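Local coordinates for glycoside hydrolase family 81 (Clostridium thermocellum, PDB 6FOP), which probably hydrolyses beta-1,3-glucans such as laminarin as part of the bacterial cellulosome, at residues Gly76-Tyr81 with Ser544-His549; Ser282-Gly286 with Val555-Tyr560; Ala497-Trp501 with Glu527-Val531; Asn533-Asp537 with Asn550-Val555. One frame throughout, in Å; residues are numbered along the deposited sequence.

Contact 1 of 4, residues Gly76-Tyr81 with Ser544-His549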
loop_
_atom_site.group_PDB
_atom_site.type_symbol
_atom_site.label_atom_id
_atom_site.label_comp_id
_atom_site.label_asym_id
_atom_site.label_seq_id
_atom_site.Cartn_x
_atom_site.Cartn_y
_atom_site.Cartn_z
ATOM N N GLY A 76 8.666 -17.385 -15.979
ATOM C CA GLY A 76 7.265 -17.728 -16.068
ATOM C C GLY A 76 6.696 -17.120 -17.323
ATOM O O GLY A 76 7.277 -16.220 -17.932
ATOM N N SER A 77 5.540 -17.614 -17.708
ATOM C CA SER A 77 4.834 -17.087 -18.860
ATOM C C SER A 77 3.343 -17.244 -18.644
ATOM O O SER A 77 2.882 -18.160 -17.958
ATOM C CB SER A 77 5.236 -17.830 -20.124
ATOM O OG SER A 77 4.888 -19.178 -19.978
ATOM N N GLY A 78 2.581 -16.373 -19.274
ATOM C CA GLY A 78 1.141 -16.523 -19.279
ATOM C C GLY A 78 0.497 -15.786 -18.132
ATOM O O GLY A 78 0.547 -14.565 -18.079
ATOM N N ILE A 79 -0.103 -16.539 -17.211
ATOM C CA ILE A 79 -0.973 -15.966 -16.197
ATOM C C ILE A 79 -0.218 -15.346 -15.034
ATOM O O ILE A 79 -0.801 -14.578 -14.273
ATOM C CB ILE A 79 -1.981 -17.027 -15.671
ATOM C CG1 ILE A 79 -3.260 -16.338 -15.130
ATOM C CG2 ILE A 79 -1.346 -17.960 -14.656
ATOM C CD1 ILE A 79 -4.443 -17.244 -14.901
ATOM N N ALA A 80 1.058 -15.678 -14.876
ATOM C CA ALA A 80 1.836 -15.202 -13.732
ATOM C C ALA A 80 3.300 -15.076 -14.117
ATOM O O ALA A 80 3.805 -15.797 -14.984
ATOM C CB ALA A 80 1.700 -16.163 -12.576
ATOM N N TYR A 81 3.985 -14.159 -13.450
ATOM C CA TYR A 81 5.424 -14.026 -13.589
ATOM C C TYR A 81 6.018 -14.079 -12.207
ATOM O O TYR A 81 5.500 -13.463 -11.294
ATOM C CB TYR A 81 5.766 -12.728 -14.292
ATOM C CG TYR A 81 7.188 -12.693 -14.831
ATOM C CD1 TYR A 81 7.579 -13.534 -15.863
ATOM C CD2 TYR A 81 8.147 -11.852 -14.294
ATOM C CE1 TYR A 81 8.867 -13.515 -16.359
ATOM C CE2 TYR A 81 9.434 -11.808 -14.800
ATOM C CZ TYR A 81 9.798 -12.663 -15.824
ATOM O OH TYR A 81 11.087 -12.641 -16.329
ATOM N N SER A 544 7.050 -8.474 -17.718
ATOM C CA SER A 544 7.844 -9.282 -18.640
ATOM C C SER A 544 7.129 -9.469 -19.979
ATOM O O SER A 544 5.912 -9.615 -20.003
ATOM C CB SER A 544 8.051 -10.681 -18.054
ATOM O OG SER A 544 8.725 -11.522 -18.994
ATOM N N PRO A 545 7.877 -9.503 -21.096
ATOM C CA PRO A 545 7.230 -9.854 -22.352
ATOM C C PRO A 545 6.529 -11.219 -22.335
ATOM O O PRO A 545 5.604 -11.437 -23.117
ATOM C CB PRO A 545 8.396 -9.862 -23.348
ATOM C CG PRO A 545 9.400 -8.945 -22.769
ATOM C CD PRO A 545 9.283 -9.093 -21.287
ATOM N N SER A 546 6.970 -12.128 -21.464
ATOM C CA SER A 546 6.371 -13.445 -21.355
ATOM C C SER A 546 5.075 -13.447 -20.552
ATOM O O SER A 546 4.357 -14.423 -20.593
ATOM C CB SER A 546 7.339 -14.442 -20.744
ATOM O OG SER A 546 7.628 -14.112 -19.417
ATOM N N TYR A 547 4.800 -12.377 -19.794
ATOM C CA TYR A 547 3.544 -12.253 -19.072
ATOM C C TYR A 547 2.476 -11.905 -20.106
ATOM O O TYR A 547 2.654 -11.012 -20.932
ATOM C CB TYR A 547 3.674 -11.201 -17.966
ATOM C CG TYR A 547 2.412 -10.963 -17.173
ATOM C CD1 TYR A 547 1.899 -11.944 -16.367
ATOM C CD2 TYR A 547 1.750 -9.745 -17.223
ATOM C CE1 TYR A 547 0.760 -11.740 -15.616
ATOM C CE2 TYR A 547 0.593 -9.525 -16.489
ATOM C CZ TYR A 547 0.108 -10.517 -15.687
ATOM O OH TYR A 547 -1.034 -10.361 -14.969
ATOM N N GLY A 548 1.371 -12.627 -20.065
ATOM C CA GLY A 548 0.382 -12.578 -21.142
ATOM C C GLY A 548 -0.743 -11.556 -21.042
ATOM O O GLY A 548 -1.787 -11.736 -21.666
ATOM N N HIS A 549 -0.549 -10.493 -20.283
ATOM C CA HIS A 549 -1.610 -9.531 -19.989
ATOM C C HIS A 549 -1.016 -8.139 -19.857
ATOM O O HIS A 549 0.170 -7.996 -19.532
ATOM C CB HIS A 549 -2.334 -9.938 -18.685
ATOM C CG HIS A 549 -2.761 -11.371 -18.651
ATOM N ND1 HIS A 549 -3.971 -11.788 -19.166
ATOM C CD2 HIS A 549 -2.105 -12.495 -18.279
ATOM C CE1 HIS A 549 -4.061 -13.100 -19.070
ATOM N NE2 HIS A 549 -2.939 -13.556 -18.537
#
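G78 is gripped at both its backbone N and O by the loop 544-549. Its N donates to S546 O at 2.9 Å, nearly straight at 161°, and its O takes the N-H of G548 on a lone pair at 2.9 Å; together these bonds make a single beta bridge between G78 and Y547. A hydroxyl relay adds side-chain bonds: S546 OG, standing between its own N and carbonyl carbon (chi1 66°), gives a short bond of 2.6 Å to G76 O in the carbonyl plane and accepts from S544 OG at 2.8 Å. S544 CB lies over the centre of one Y81 face, a CH-pi contact with CB 3.4 Å from the ring centroid. Y547 instead brings its edge to I79 O, with CE1 at 3.5 Å, while its hydroxyl bonds Y551 O. H549 turns the CD2 edge of its ring to G78 O, 3.4 Å away; its ND1 is bonded to E605 and its ring stacks on H562, both nickel ligands, which places it in the second shell of that site. A type I beta turn, S544 to Y547, and the two residues after it dock on the loop leading into edge strand 80-82.

Contact 2 of 4, residues Ser282-Gly286 with Val555-Tyr560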
loop_
_atom_site.group_PDB
_atom_site.type_symbol
_atom_site.label_atom_id
_atom_site.label_comp_id
_atom_site.label_asym_id
_atom_site.label_seq_id
_atom_site.Cartn_x
_atom_site.Cartn_y
_atom_site.Cartn_z
ATOM N N SER A 282 17.705 -6.258 -12.137
ATOM C CA SER A 282 16.468 -6.693 -12.740
ATOM C C SER A 282 15.680 -7.474 -11.713
ATOM O O SER A 282 16.119 -8.506 -11.220
ATOM C CB SER A 282 16.768 -7.565 -13.949
ATOM O OG SER A 282 15.563 -8.028 -14.523
ATOM N N THR A 283 14.517 -6.936 -11.345
ATOM C CA THR A 283 13.687 -7.486 -10.288
ATOM C C THR A 283 12.264 -7.700 -10.763
ATOM O O THR A 283 11.865 -7.296 -11.852
ATOM C CB THR A 283 13.638 -6.544 -9.058
ATOM O OG1 THR A 283 12.693 -5.475 -9.279
ATOM C CG2 THR A 283 15.013 -5.983 -8.704
ATOM N N LEU A 284 11.488 -8.354 -9.911
ATOM C CA LEU A 284 10.087 -8.594 -10.203
ATOM C C LEU A 284 9.321 -7.290 -10.422
ATOM O O LEU A 284 8.345 -7.281 -11.202
ATOM C CB LEU A 284 9.458 -9.356 -9.044
ATOM C CG LEU A 284 8.028 -9.815 -9.244
ATOM C CD1 LEU A 284 7.941 -10.877 -10.333
ATOM C CD2 LEU A 284 7.483 -10.347 -7.949
ATOM N N ARG A 285 9.766 -6.214 -9.775
ATOM C CA ARG A 285 9.146 -4.880 -9.876
ATOM C C ARG A 285 9.680 -4.047 -11.035
ATOM O O ARG A 285 9.385 -2.864 -11.146
ATOM C CB ARG A 285 9.313 -4.115 -8.549
ATOM C CG ARG A 285 8.572 -4.714 -7.368
ATOM C CD ARG A 285 7.078 -4.374 -7.348
ATOM N NE ARG A 285 6.487 -4.949 -6.146
ATOM C CZ ARG A 285 6.169 -6.229 -5.971
ATOM N NH1 ARG A 285 6.129 -7.101 -6.999
ATOM N NH2 ARG A 285 5.863 -6.663 -4.760
ATOM N N GLY A 286 10.441 -4.665 -11.933
ATOM C CA GLY A 286 11.121 -3.921 -12.982
ATOM C C GLY A 286 12.574 -3.670 -12.634
ATOM O O GLY A 286 13.144 -4.269 -11.701
ATOM N N VAL A 555 -0.596 -8.519 -6.814
ATOM C CA VAL A 555 0.828 -8.267 -6.662
ATOM C C VAL A 555 1.296 -8.861 -5.343
ATOM O O VAL A 555 0.730 -8.559 -4.284
ATOM C CB VAL A 555 1.113 -6.735 -6.694
ATOM C CG1 VAL A 555 2.587 -6.421 -6.378
ATOM C CG2 VAL A 555 0.667 -6.162 -8.035
ATOM N N TRP A 556 2.307 -9.729 -5.444
ATOM C CA TRP A 556 2.927 -10.378 -4.307
ATOM C C TRP A 556 4.383 -9.954 -4.188
ATOM O O TRP A 556 4.964 -9.357 -5.100
ATOM C CB TRP A 556 2.894 -11.906 -4.460
ATOM C CG TRP A 556 1.532 -12.533 -4.481
ATOM C CD1 TRP A 556 0.620 -12.533 -5.512
ATOM C CD2 TRP A 556 0.965 -13.318 -3.448
ATOM N NE1 TRP A 556 -0.483 -13.245 -5.144
ATOM C CE2 TRP A 556 -0.312 -13.730 -3.884
ATOM C CE3 TRP A 556 1.395 -13.673 -2.170
ATOM C CZ2 TRP A 556 -1.158 -14.490 -3.087
ATOM C CZ3 TRP A 556 0.552 -14.422 -1.368
ATOM C CH2 TRP A 556 -0.711 -14.836 -1.833
ATOM N N GLY A 557 4.997 -10.273 -3.054
ATOM C CA GLY A 557 6.451 -10.149 -2.954
ATOM C C GLY A 557 7.220 -10.942 -4.001
ATOM O O GLY A 557 8.232 -10.461 -4.551
ATOM N N GLY A 558 6.725 -12.143 -4.281
ATOM C CA GLY A 558 7.435 -13.130 -5.113
ATOM C C GLY A 558 6.794 -13.458 -6.444
ATOM O O GLY A 558 7.353 -14.275 -7.162
ATOM N N LYS A 559 5.686 -12.811 -6.822
ATOM C CA LYS A 559 5.082 -12.995 -8.152
ATOM C C LYS A 559 4.097 -11.873 -8.398
ATOM O O LYS A 559 3.737 -11.136 -7.486
ATOM C CB LYS A 559 4.381 -14.341 -8.279
ATOM C CG LYS A 559 3.094 -14.490 -7.478
ATOM C CD LYS A 559 2.421 -15.802 -7.796
ATOM C CE LYS A 559 1.139 -15.988 -7.005
ATOM N NZ LYS A 559 0.531 -17.315 -7.306
ATOM N N TYR A 560 3.637 -11.771 -9.636
ATOM C CA TYR A 560 2.402 -11.035 -9.915
ATOM C C TYR A 560 1.625 -11.862 -10.887
ATOM O O TYR A 560 2.186 -12.675 -11.614
ATOM C CB TYR A 560 2.634 -9.618 -10.434
ATOM C CG TYR A 560 3.547 -9.473 -11.616
ATOM C CD1 TYR A 560 3.054 -9.598 -12.915
ATOM C CD2 TYR A 560 4.912 -9.234 -11.434
ATOM C CE1 TYR A 560 3.912 -9.477 -14.011
ATOM C CE2 TYR A 560 5.768 -9.078 -12.507
ATOM C CZ TYR A 560 5.287 -9.219 -13.794
ATOM O OH TYR A 560 6.159 -9.069 -14.865
HETATM O O HOH W 1 8.452 -7.828 -14.062
#
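L284 and R285 are the central residues of a type I turn, T283 to G286, that closes the tight hairpin of strands 280-283 and 286-292 and points at a second tight hairpin, 555-560, the CA atoms of L284 and K559 lying 7.0 Å apart. L284 forks over the second turn. Its CD2 rests on the backbone of G557 to K559, 3.3 Å from K559 N, a buried nitrogen with no hydrogen-bond partner. Its CD1 meets Y560 CE2 at 3.6 Å, the leucine and tyrosine side chains running antiparallel. R285 starts away from the hairpin, but a bend at chi2 (-79°) brings its guanidinium back to grip W556 O end-on with two nitrogens. NH1 comes nearly along the C=O axis at 3.2 Å, and NH2 binds the same O at 2.9 Å from well above the carbonyl plane. V555 CG1 covers one face of this group, 3.6 Å from R285 CZ. A water links the two hairpins, donating to L284 O at 2.9 Å and accepting from Y560 OH at 2.7 Å; that hydroxyl also receives S544 N. Because NH2 forms a salt bridge with E474 as well, the buried arginine charge has both a carboxylate and a carbonyl to meet it, and its guanidinium is probably held firmly in orientation.

Contact 3 of 4, residues Ala497-Trp501 with Glu527-Val531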
loop_
_atom_site.group_PDB
_atom_site.type_symbol
_atom_site.label_atom_id
_atom_site.label_comp_id
_atom_site.label_asym_id
_atom_site.label_seq_id
_atom_site.Cartn_x
_atom_site.Cartn_y
_atom_site.Cartn_z
ATOM N N ALA A 497 -7.686 -0.041 -1.206
ATOM C CA ALA A 497 -6.692 0.689 -0.413
ATOM C C ALA A 497 -6.880 2.196 -0.665
ATOM O O ALA A 497 -6.977 3.007 0.263
ATOM C CB ALA A 497 -5.286 0.247 -0.806
ATOM N N ILE A 498 -6.991 2.567 -1.934
ATOM C CA ILE A 498 -7.152 3.972 -2.317
ATOM C C ILE A 498 -8.457 4.577 -1.795
ATOM O O ILE A 498 -8.490 5.763 -1.450
ATOM C CB ILE A 498 -6.959 4.128 -3.842
ATOM C CG1 ILE A 498 -5.463 3.960 -4.193
ATOM C CG2 ILE A 498 -7.526 5.437 -4.378
ATOM C CD1 ILE A 498 -5.215 3.605 -5.651
ATOM N N ASN A 499 -9.507 3.761 -1.681
ATOM C CA ASN A 499 -10.748 4.223 -1.066
ATOM C C ASN A 499 -10.502 4.697 0.359
ATOM O O ASN A 499 -11.055 5.728 0.794
ATOM C CB ASN A 499 -11.758 3.092 -1.058
ATOM C CG ASN A 499 -13.116 3.498 -0.514
ATOM O OD1 ASN A 499 -13.705 4.501 -0.943
ATOM N ND2 ASN A 499 -13.632 2.705 0.407
ATOM N N ALA A 500 -9.697 3.949 1.126
ATOM C CA ALA A 500 -9.389 4.401 2.488
ATOM C C ALA A 500 -8.623 5.717 2.461
ATOM O O ALA A 500 -8.872 6.626 3.258
ATOM C CB ALA A 500 -8.601 3.352 3.238
ATOM N N TRP A 501 -7.674 5.839 1.546
ATOM C CA TRP A 501 -6.834 7.013 1.514
ATOM C C TRP A 501 -7.586 8.262 1.112
ATOM O O TRP A 501 -7.440 9.323 1.756
ATOM C CB TRP A 501 -5.612 6.796 0.634
ATOM C CG TRP A 501 -4.804 5.571 0.929
ATOM C CD1 TRP A 501 -4.040 4.923 0.028
ATOM C CD2 TRP A 501 -4.697 4.808 2.165
ATOM N NE1 TRP A 501 -3.406 3.856 0.612
ATOM C CE2 TRP A 501 -3.798 3.742 1.912
ATOM C CE3 TRP A 501 -5.258 4.913 3.439
ATOM C CZ2 TRP A 501 -3.452 2.805 2.889
ATOM C CZ3 TRP A 501 -4.904 3.976 4.417
ATOM C CH2 TRP A 501 -4.004 2.944 4.135
ATOM N N GLU A 527 0.142 5.596 -3.522
ATOM C CA GLU A 527 -0.462 4.359 -3.987
ATOM C C GLU A 527 -0.868 4.426 -5.445
ATOM O O GLU A 527 -0.654 3.471 -6.203
ATOM C CB GLU A 527 -1.606 3.911 -3.067
ATOM C CG GLU A 527 -2.020 2.465 -3.320
ATOM C CD GLU A 527 -1.959 1.526 -2.121
ATOM O OE1 GLU A 527 -1.877 2.000 -0.957
ATOM O OE2 GLU A 527 -1.950 0.290 -2.359
ATOM N N VAL A 528 -1.408 5.563 -5.861
ATOM C CA VAL A 528 -1.788 5.719 -7.261
ATOM C C VAL A 528 -0.544 5.557 -8.163
ATOM O O VAL A 528 -0.596 4.886 -9.201
ATOM C CB VAL A 528 -2.472 7.076 -7.496
ATOM C CG1 VAL A 528 -2.549 7.396 -8.987
ATOM C CG2 VAL A 528 -3.892 7.056 -6.894
ATOM N N GLU A 529 0.564 6.175 -7.765
ATOM C CA GLU A 529 1.802 6.065 -8.566
ATOM C C GLU A 529 2.269 4.604 -8.658
ATOM O O GLU A 529 2.649 4.125 -9.749
ATOM C CB GLU A 529 2.917 6.910 -7.966
ATOM C CG GLU A 529 2.695 8.393 -8.093
ATOM C CD GLU A 529 2.864 8.930 -9.504
ATOM O OE1 GLU A 529 3.639 8.355 -10.311
ATOM O OE2 GLU A 529 2.268 9.974 -9.794
ATOM N N ALA A 530 2.205 3.872 -7.537
ATOM C CA ALA A 530 2.569 2.456 -7.552
ATOM C C ALA A 530 1.608 1.630 -8.426
ATOM O O ALA A 530 2.028 0.765 -9.197
ATOM C CB ALA A 530 2.632 1.904 -6.129
ATOM N N VAL A 531 0.317 1.909 -8.318
ATOM C CA VAL A 531 -0.702 1.218 -9.090
ATOM C C VAL A 531 -0.467 1.357 -10.582
ATOM O O VAL A 531 -0.559 0.378 -11.339
ATOM C CB VAL A 531 -2.101 1.700 -8.662
ATOM C CG1 VAL A 531 -3.161 1.267 -9.650
ATOM C CG2 VAL A 531 -2.416 1.134 -7.312
#
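I498 and W501 meet E527, V528 and V531 in a buried helix-helix contact, its centre about 7 Å from that of the chain, where helices 494-511 and 514-534 run past each other nearly antiparallel. The axes of the two short segments come no closer than 11.2 Å, at 159°, so side chains, not backbones, make the contact. E527 and I498 both reach across. The CG of E527 is anti to the backbone N (chi1 -166°) and the chain then bends at chi2, which carries the carboxylate across to the other helix. W501 NE1 donates to E527 OE1 at 2.9 Å along an almost straight path; the oxygen lies in the indole plane, but the donor meets it on the anti side of the carboxylate and 34° out of the carboxylate plane. The two helices form a helical hairpin, as expected in the (alpha/alpha)6 barrel of the family 81 C-terminal domain. S477 OG bonds OE1 as well, and Q491 NE2 bonds OE2, so this buried carboxylate is gripped at both oxygens and tied to strands 476-477 and 490-491. A497 CB packs 3.7 Å from E527 OE2. Beside this polar cluster, I498 supplies the apolar half. Its CG1 lies 3.9 Å from E527 CG, the aliphatic stem of the glutamate, and its CD1 reaches between two valines. V528 CG2 is 3.9 Å from I498 CD1, the side chains crossing at about a right angle; V531 CG2 is slightly farther from the same methyl, at 4.1 Å.

Contact 4 of 4, residues Asn533-Asp537 with Asn550-Val555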
loop_
_atom_site.group_PDB
_atom_site.type_symbol
_atom_site.label_atom_id
_atom_site.label_comp_id
_atom_site.label_asym_id
_atom_site.label_seq_id
_atom_site.Cartn_x
_atom_site.Cartn_y
_atom_site.Cartn_z
ATOM N N ASN A 533 2.210 1.564 -12.093
ATOM C CA ASN A 533 3.289 0.669 -12.462
ATOM C C ASN A 533 2.985 -0.813 -12.294
ATOM O O ASN A 533 3.052 -1.568 -13.287
ATOM C CB ASN A 533 4.547 1.051 -11.664
ATOM C CG ASN A 533 5.155 2.324 -12.179
ATOM O OD1 ASN A 533 5.832 2.327 -13.210
ATOM N ND2 ASN A 533 4.931 3.407 -11.478
ATOM N N TYR A 534 2.678 -1.247 -11.078
ATOM C CA TYR A 534 2.719 -2.685 -10.745
ATOM C C TYR A 534 1.406 -3.399 -11.031
ATOM O O TYR A 534 1.388 -4.605 -11.152
ATOM C CB TYR A 534 3.221 -2.914 -9.300
ATOM C CG TYR A 534 4.455 -2.076 -9.024
ATOM C CD1 TYR A 534 5.602 -2.193 -9.814
ATOM C CD2 TYR A 534 4.449 -1.117 -8.038
ATOM C CE1 TYR A 534 6.694 -1.368 -9.628
ATOM C CE2 TYR A 534 5.515 -0.280 -7.828
ATOM C CZ TYR A 534 6.650 -0.398 -8.625
ATOM O OH TYR A 534 7.725 0.453 -8.432
ATOM N N TRP A 535 0.306 -2.652 -11.105
ATOM C CA TRP A 535 -0.993 -3.224 -11.508
ATOM C C TRP A 535 -1.344 -2.978 -12.977
ATOM O O TRP A 535 -1.766 -3.891 -13.680
ATOM C CB TRP A 535 -2.121 -2.689 -10.589
ATOM C CG TRP A 535 -2.254 -3.389 -9.252
ATOM C CD1 TRP A 535 -3.108 -4.359 -8.952
ATOM C CD2 TRP A 535 -1.453 -3.181 -8.053
ATOM N NE1 TRP A 535 -2.974 -4.764 -7.651
ATOM C CE2 TRP A 535 -1.959 -4.051 -7.068
ATOM C CE3 TRP A 535 -0.404 -2.321 -7.707
ATOM C CZ2 TRP A 535 -1.453 -4.087 -5.765
ATOM C CZ3 TRP A 535 0.107 -2.372 -6.413
ATOM C CH2 TRP A 535 -0.400 -3.270 -5.472
ATOM N N PHE A 536 -1.129 -1.753 -13.452
ATOM C CA PHE A 536 -1.518 -1.402 -14.821
ATOM C C PHE A 536 -0.362 -1.270 -15.816
ATOM O O PHE A 536 -0.617 -1.227 -17.021
ATOM C CB PHE A 536 -2.309 -0.091 -14.838
ATOM C CG PHE A 536 -3.589 -0.116 -14.042
ATOM C CD1 PHE A 536 -4.443 -1.199 -14.110
ATOM C CD2 PHE A 536 -3.965 0.971 -13.246
ATOM C CE1 PHE A 536 -5.626 -1.229 -13.382
ATOM C CE2 PHE A 536 -5.172 0.961 -12.534
ATOM C CZ PHE A 536 -5.984 -0.157 -12.584
ATOM N N ASP A 537 0.881 -1.190 -15.308
ATOM C CA ASP A 537 2.086 -1.005 -16.150
ATOM C C ASP A 537 1.810 -0.033 -17.310
ATOM O O ASP A 537 1.982 -0.353 -18.493
ATOM C CB ASP A 537 2.608 -2.362 -16.677
ATOM C CG ASP A 537 3.964 -2.274 -17.348
ATOM O OD1 ASP A 537 4.677 -1.286 -17.159
ATOM O OD2 ASP A 537 4.325 -3.261 -18.053
ATOM N N ASN A 550 -1.876 -7.126 -19.982
ATOM C CA ASN A 550 -1.550 -5.722 -19.771
ATOM C C ASN A 550 -1.912 -5.201 -18.370
ATOM O O ASN A 550 -1.848 -4.006 -18.113
ATOM C CB ASN A 550 -2.158 -4.842 -20.872
ATOM C CG ASN A 550 -3.684 -4.759 -20.817
ATOM O OD1 ASN A 550 -4.328 -5.005 -19.792
ATOM N ND2 ASN A 550 -4.275 -4.482 -21.980
ATOM N N TYR A 551 -2.250 -6.134 -17.486
ATOM C CA TYR A 551 -2.828 -5.870 -16.180
ATOM C C TYR A 551 -2.463 -7.037 -15.282
ATOM O O TYR A 551 -2.513 -8.176 -15.731
ATOM C CB TYR A 551 -4.348 -5.785 -16.330
ATOM C CG TYR A 551 -5.152 -5.936 -15.045
ATOM C CD1 TYR A 551 -4.996 -5.017 -13.985
ATOM C CD2 TYR A 551 -6.040 -6.977 -14.877
ATOM C CE1 TYR A 551 -5.726 -5.145 -12.822
ATOM C CE2 TYR A 551 -6.770 -7.112 -13.718
ATOM C CZ TYR A 551 -6.627 -6.177 -12.693
ATOM O OH TYR A 551 -7.383 -6.289 -11.565
ATOM N N ALA A 552 -2.089 -6.726 -14.042
ATOM C CA ALA A 552 -1.947 -7.727 -12.985
ATOM C C ALA A 552 -3.001 -7.438 -11.928
ATOM O O ALA A 552 -3.074 -6.320 -11.410
ATOM C CB ALA A 552 -0.556 -7.688 -12.353
ATOM N N SER A 553 -3.793 -8.449 -11.590
ATOM C CA SER A 553 -4.821 -8.305 -10.551
ATOM C C SER A 553 -4.307 -8.506 -9.132
ATOM O O SER A 553 -4.907 -7.969 -8.200
ATOM C CB SER A 553 -5.997 -9.237 -10.845
ATOM O OG SER A 553 -5.565 -10.547 -11.105
ATOM N N MET A 554 -3.234 -9.291 -8.971
ATOM C CA MET A 554 -2.599 -9.495 -7.669
ATOM C C MET A 554 -1.101 -9.312 -7.751
ATOM O O MET A 554 -0.450 -9.876 -8.623
ATOM C CB MET A 554 -2.939 -10.864 -7.077
ATOM C CG MET A 554 -4.381 -11.016 -6.748
ATOM S SD MET A 554 -4.903 -12.434 -5.788
ATOM C CE MET A 554 -3.889 -12.240 -4.386
ATOM N N VAL A 555 -0.596 -8.519 -6.814
ATOM C CA VAL A 555 0.828 -8.267 -6.662
ATOM C C VAL A 555 1.296 -8.861 -5.343
ATOM O O VAL A 555 0.730 -8.559 -4.284
ATOM C CB VAL A 555 1.113 -6.735 -6.694
ATOM C CG1 VAL A 555 2.587 -6.421 -6.378
ATOM C CG2 VAL A 555 0.667 -6.162 -8.035
#
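W535 and V555 join segment 533-537, into which helix 514-534 runs, to strand 554-556, which opens with a classic beta bulge where S553 and M554 both face C561. Backbone bonding is limited to one nearly straight bond: A552 N donates to W535 O at 2.9 Å and 169°, in the carbonyl plane. Y551 CA adds a CA-H...O contact to that same oxygen at 3.4 Å. Next to it, F536 O and N550 O, two acceptors, lie 3.2 Å apart without bonding; N550 O is satisfied instead by Y594 OH. The aromatic packing is led by W535, whose ring lies flat under V555. V555 CG2, the methyl beside the backbone N, sits over the centre of the indole's six-membered ring in a CH-pi contact, 3.6 Å from the centroid and 15° off the normal. NE1 donates to the backbone O of A492, which probably fixes the rotation of the indole. Y551, whose hydroxyl is held by K573 O, lies abreast of F536. V555 CG2 also lies 3.6 Å from Y534 O. At the junction with Y551, the F536 ring presents its edge, CD1 standing 3.9 Å from Y551 CD1.

Contacts 1, 2 and 4 cluster, their centres 10 to 12 Å apart, around one four-stranded antiparallel sheet ordered 80-82, 559-561, 554-556, 490-491. Contact 1 lies at the 80-82 edge, and contacts 2 and 4 share V555 on strand 554-556. Contact 3 sits deeper, about 13 Å from contact 4 by centres, and shares helix 514-534 with it. Along the chain, contact 3 closes before contact 4 opens, while contact 1 crosses both 2 and 4. Residues 76-81 and 282-286, from the N-terminal beta-rich part, are thereby brought against the C-terminal family domain, so the small sheet appears to join the beta-rich region to the helical barrel.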